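Long-range contact in hypothetical protein (Pseudomonas aeruginosa, PDB 2H9F), which probably catalyses the isomerisation of methylaconitate: residues K211-N225 / V323-V336. Sequence-based numbering, arbitrary orientation.
Sequences KATMINAGIPTVFVN and VAIGTAAAIPGTLV
Leu335, Phe223 and Ala324 bury the most surface where a beta-hairpin, strands 208-216 and 220-225, meets the two helices 319-330 and 335-339 laid over one of its faces. Strand 220-225 and helix 323-330 run at 61° to each other with their axes 9.4 Å apart. Leu335, at the start of the second helix, lies on the open end of the hairpin. Its CD1 comes within 3.5 Å of the carbonyl O of Phe223 and also touches Lys211 O, so that this methyl rests on the backbones of both strands, while CD2 crosses the Asn225 side chain obliquely, nearest to ND2. The backbone N of Leu335 gives an almost straight hydrogen bond (175°) to Thr213 OG1, 3.1 Å away. That hydroxyl also bonds to Leu198 O, which ties the helix start to the residues just before strand 200-204. Midway along strand 220-225, the Phe223 ring is covered on both faces: Val336 CG2 stands almost over the ring centre, 3.5 Å from the centroid, in a CH-pi contact, and Thr221 CG2 covers the opposite face toward the rim. With CG anti to the carbonyl carbon (chi1 -72°), the ring leaves the strand toward the helices and brings its CZ edge to Ile325 CG1; Ala328 CB lies obliquely to it. At the turn the backbones come near, and Ala324 CB presses on Ala217 O at 3.0 Å, a tight contact, and also touches Thr221 OG1, while Ala217 CB meets Thr327 CG2 at 3.7 Å. Gly218 offers its bare CA to Val323 CG1 there. Thr334, the N-cap residue of helix 335-339, holds the loop joining the helices: its OG1 donates to Ala328 O and caps Asn337 N. At the hairpin's open end, one water donates hydrogen bonds to Asn225 OD1 at 2.6 Å and to Leu335 O at 2.7 Å.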
loop_
_atom_site.group_PDB
_atom_site.type_symbol
_atom_site.label_atom_id
_atom_site.label_comp_id
_atom_site.label_asym_id
_atom_site.label_seq_id
_atom_site.Cartn_x
_atom_site.Cartn_y
_atom_site.Cartn_z
ATOM N N LYS A 211 27.452 17.371 31.780
ATOM C CA LYS A 211 26.864 16.215 32.426
ATOM C C LYS A 211 26.174 15.367 31.365
ATOM O O LYS A 211 25.569 15.874 30.427
ATOM C CB LYS A 211 25.866 16.626 33.497
ATOM C CG LYS A 211 26.446 17.397 34.692
ATOM C CD LYS A 211 27.483 16.592 35.440
ATOM C CE LYS A 211 28.094 17.380 36.595
ATOM N NZ LYS A 211 29.258 16.658 37.222
ATOM N N ALA A 212 26.297 14.059 31.473
ATOM C CA ALA A 212 25.636 13.204 30.509
ATOM C C ALA A 212 25.293 11.844 31.108
ATOM O O ALA A 212 26.070 11.304 31.859
ATOM C CB ALA A 212 26.512 13.055 29.253
ATOM N N THR A 213 24.124 11.310 30.771
ATOM C CA THR A 213 23.815 9.912 31.028
ATOM C C THR A 213 23.904 9.169 29.700
ATOM O O THR A 213 23.211 9.503 28.746
ATOM C CB THR A 213 22.406 9.772 31.604
ATOM O OG1 THR A 213 22.410 10.271 32.952
ATOM C CG2 THR A 213 21.926 8.294 31.579
HETATM N N MSE A 214 24.774 8.173 29.656
HETATM C CA MSE A 214 24.994 7.328 28.506
HETATM C C MSE A 214 24.441 5.952 28.889
HETATM O O MSE A 214 24.959 5.300 29.785
HETATM C CB MSE A 214 26.484 7.282 28.181
HETATM C CG MSE A 214 26.985 8.566 27.531
HETATM SE SE MSE A 214 28.870 8.751 27.509
HETATM C CE MSE A 214 29.117 9.416 29.373
ATOM N N ILE A 215 23.337 5.576 28.253
ATOM C CA ILE A 215 22.564 4.407 28.606
ATOM C C ILE A 215 22.340 3.515 27.364
ATOM O O ILE A 215 22.040 3.987 26.270
ATOM C CB ILE A 215 21.201 4.823 29.281
ATOM C CG1 ILE A 215 20.450 3.590 29.808
ATOM C CG2 ILE A 215 20.338 5.610 28.354
ATOM C CD1 ILE A 215 19.329 3.879 30.787
ATOM N N ASN A 216 22.509 2.216 27.554
ATOM C CA ASN A 216 22.205 1.234 26.531
ATOM C C ASN A 216 20.908 0.521 26.915
ATOM O O ASN A 216 20.926 -0.459 27.635
ATOM C CB ASN A 216 23.382 0.260 26.394
ATOM C CG ASN A 216 23.206 -0.707 25.260
ATOM O OD1 ASN A 216 22.336 -0.525 24.379
ATOM N ND2 ASN A 216 24.013 -1.765 25.272
ATOM N N ALA A 217 19.778 1.062 26.474
ATOM C CA ALA A 217 18.458 0.519 26.810
ATOM C C ALA A 217 17.534 1.015 25.737
ATOM O O ALA A 217 17.396 2.207 25.582
ATOM C CB ALA A 217 17.973 1.014 28.174
ATOM N N GLY A 218 16.946 0.105 24.976
ATOM C CA GLY A 218 16.226 0.457 23.755
ATOM C C GLY A 218 17.233 0.635 22.637
ATOM O O GLY A 218 17.245 -0.134 21.655
ATOM N N ILE A 219 18.078 1.652 22.800
ATOM C CA ILE A 219 19.137 1.968 21.860
ATOM C C ILE A 219 20.193 2.729 22.659
ATOM O O ILE A 219 19.848 3.426 23.588
ATOM C CB ILE A 219 18.587 2.797 20.685
ATOM C CG1 ILE A 219 19.605 2.853 19.543
ATOM C CG2 ILE A 219 18.204 4.188 21.103
ATOM C CD1 ILE A 219 18.968 3.118 18.163
ATOM N N PRO A 220 21.485 2.557 22.345
ATOM C CA PRO A 220 22.488 3.400 23.002
ATOM C C PRO A 220 22.163 4.880 22.787
ATOM O O PRO A 220 21.985 5.305 21.650
ATOM C CB PRO A 220 23.780 2.999 22.302
ATOM C CG PRO A 220 23.540 1.560 21.969
ATOM C CD PRO A 220 22.121 1.646 21.400
ATOM N N THR A 221 21.993 5.613 23.884
ATOM C CA THR A 221 21.634 7.000 23.854
ATOM C C THR A 221 22.522 7.806 24.803
ATOM O O THR A 221 22.813 7.388 25.935
ATOM C CB THR A 221 20.125 7.194 24.265
ATOM O OG1 THR A 221 19.300 6.277 23.531
ATOM C CG2 THR A 221 19.657 8.618 24.004
ATOM N N VAL A 222 22.981 8.942 24.303
ATOM C CA VAL A 222 23.652 9.953 25.090
ATOM C C VAL A 222 22.660 11.049 25.442
ATOM O O VAL A 222 22.131 11.737 24.559
ATOM C CB VAL A 222 24.828 10.592 24.318
ATOM C CG1 VAL A 222 25.596 11.483 25.249
ATOM C CG2 VAL A 222 25.758 9.506 23.727
ATOM N N PHE A 223 22.378 11.199 26.742
ATOM C CA PHE A 223 21.475 12.255 27.233
ATOM C C PHE A 223 22.225 13.402 27.892
ATOM O O PHE A 223 23.039 13.169 28.752
ATOM C CB PHE A 223 20.470 11.738 28.310
ATOM C CG PHE A 223 19.368 10.836 27.786
ATOM C CD1 PHE A 223 18.267 11.364 27.155
ATOM C CD2 PHE A 223 19.442 9.457 27.944
ATOM C CE1 PHE A 223 17.237 10.531 26.716
ATOM C CE2 PHE A 223 18.423 8.626 27.492
ATOM C CZ PHE A 223 17.326 9.174 26.874
ATOM N N VAL A 224 21.814 14.644 27.615
ATOM C CA VAL A 224 22.398 15.808 28.265
ATOM C C VAL A 224 21.308 16.759 28.694
ATOM O O VAL A 224 20.219 16.626 28.236
ATOM C CB VAL A 224 23.402 16.524 27.331
ATOM C CG1 VAL A 224 24.602 15.568 27.012
ATOM C CG2 VAL A 224 22.742 16.995 26.046
ATOM N N ASN A 225 21.625 17.683 29.595
ATOM C CA ASN A 225 20.698 18.682 30.058
ATOM C C ASN A 225 20.655 19.811 29.069
ATOM O O ASN A 225 21.690 20.447 28.790
ATOM C CB ASN A 225 21.153 19.221 31.422
ATOM C CG ASN A 225 20.858 18.254 32.572
ATOM O OD1 ASN A 225 19.830 17.559 32.565
ATOM N ND2 ASN A 225 21.757 18.209 33.560
ATOM N N VAL A 323 12.095 4.050 24.559
ATOM C CA VAL A 323 12.429 3.037 25.584
ATOM C C VAL A 323 13.596 3.476 26.486
ATOM O O VAL A 323 13.581 3.253 27.712
ATOM C CB VAL A 323 12.647 1.660 24.960
ATOM C CG1 VAL A 323 13.314 0.676 25.966
ATOM C CG2 VAL A 323 11.311 1.118 24.463
ATOM N N ALA A 324 14.587 4.117 25.870
ATOM C CA ALA A 324 15.752 4.646 26.584
ATOM C C ALA A 324 15.302 5.724 27.594
ATOM O O ALA A 324 15.771 5.768 28.730
ATOM C CB ALA A 324 16.817 5.199 25.574
ATOM N N ILE A 325 14.342 6.555 27.195
ATOM C CA ILE A 325 13.845 7.585 28.055
ATOM C C ILE A 325 13.176 6.919 29.243
ATOM O O ILE A 325 13.482 7.231 30.378
ATOM C CB ILE A 325 12.812 8.507 27.333
ATOM C CG1 ILE A 325 13.473 9.360 26.243
ATOM C CG2 ILE A 325 12.072 9.417 28.334
ATOM C CD1 ILE A 325 12.474 10.117 25.327
ATOM N N GLY A 326 12.251 5.999 28.975
ATOM C CA GLY A 326 11.473 5.361 30.028
ATOM C C GLY A 326 12.401 4.641 30.969
ATOM O O GLY A 326 12.258 4.719 32.164
ATOM N N THR A 327 13.384 3.971 30.424
ATOM C CA THR A 327 14.322 3.230 31.250
ATOM C C THR A 327 15.155 4.192 32.126
ATOM O O THR A 327 15.216 4.055 33.342
ATOM C CB THR A 327 15.219 2.353 30.404
ATOM O OG1 THR A 327 14.422 1.586 29.497
ATOM C CG2 THR A 327 16.006 1.426 31.263
ATOM N N ALA A 328 15.731 5.208 31.507
ATOM C CA ALA A 328 16.528 6.166 32.233
ATOM C C ALA A 328 15.690 6.906 33.292
ATOM O O ALA A 328 16.168 7.179 34.423
ATOM C CB ALA A 328 17.217 7.141 31.251
ATOM N N ALA A 329 14.432 7.226 32.963
ATOM C CA ALA A 329 13.593 7.899 33.918
ATOM C C ALA A 329 13.393 7.045 35.169
ATOM O O ALA A 329 13.379 7.559 36.294
ATOM C CB ALA A 329 12.246 8.286 33.305
ATOM N N ALA A 330 13.266 5.738 34.978
ATOM C CA ALA A 330 12.975 4.821 36.077
ATOM C C ALA A 330 14.174 4.596 37.018
ATOM O O ALA A 330 13.995 4.149 38.160
ATOM C CB ALA A 330 12.471 3.505 35.529
ATOM N N ILE A 331 15.385 4.898 36.542
ATOM C CA ILE A 331 16.603 4.593 37.281
ATOM C C ILE A 331 17.009 5.876 38.004
ATOM O O ILE A 331 17.424 6.852 37.388
ATOM C CB ILE A 331 17.734 4.001 36.402
ATOM C CG1 ILE A 331 17.349 2.600 35.917
ATOM C CG2 ILE A 331 19.055 3.816 37.197
ATOM C CD1 ILE A 331 18.201 2.061 34.824
ATOM N N PRO A 332 16.844 5.889 39.326
ATOM C CA PRO A 332 17.050 7.136 40.030
ATOM C C PRO A 332 18.473 7.623 39.954
ATOM O O PRO A 332 19.409 6.860 40.175
ATOM C CB PRO A 332 16.650 6.804 41.467
ATOM C CG PRO A 332 16.658 5.391 41.558
ATOM C CD PRO A 332 16.442 4.810 40.242
ATOM N N GLY A 333 18.637 8.892 39.627
ATOM C CA GLY A 333 19.969 9.498 39.548
ATOM C C GLY A 333 20.397 9.871 38.144
ATOM O O GLY A 333 21.322 10.660 37.978
ATOM N N THR A 334 19.761 9.289 37.122
ATOM C CA THR A 334 20.083 9.656 35.746
ATOM C C THR A 334 19.580 11.060 35.493
ATOM O O THR A 334 18.718 11.584 36.221
ATOM C CB THR A 334 19.469 8.700 34.679
ATOM O OG1 THR A 334 18.057 8.882 34.643
ATOM C CG2 THR A 334 19.812 7.259 34.961
ATOM N N LEU A 335 20.120 11.679 34.456
ATOM C CA LEU A 335 19.706 13.021 34.081
ATOM C C LEU A 335 18.245 13.030 33.689
ATOM O O LEU A 335 17.558 14.026 33.905
ATOM C CB LEU A 335 20.579 13.574 32.934
ATOM C CG LEU A 335 22.061 13.864 33.182
ATOM C CD1 LEU A 335 22.686 14.560 31.926
ATOM C CD2 LEU A 335 22.219 14.702 34.485
ATOM N N VAL A 336 17.760 11.924 33.117
ATOM C CA VAL A 336 16.344 11.829 32.692
ATOM C C VAL A 336 15.481 11.712 33.938
ATOM O O VAL A 336 14.500 12.433 34.094
ATOM C CB VAL A 336 16.074 10.608 31.750
ATOM C CG1 VAL A 336 14.648 10.614 31.244
ATOM C CG2 VAL A 336 17.075 10.590 30.576
HETATM O O HOH W 1 18.623 16.424 34.567
#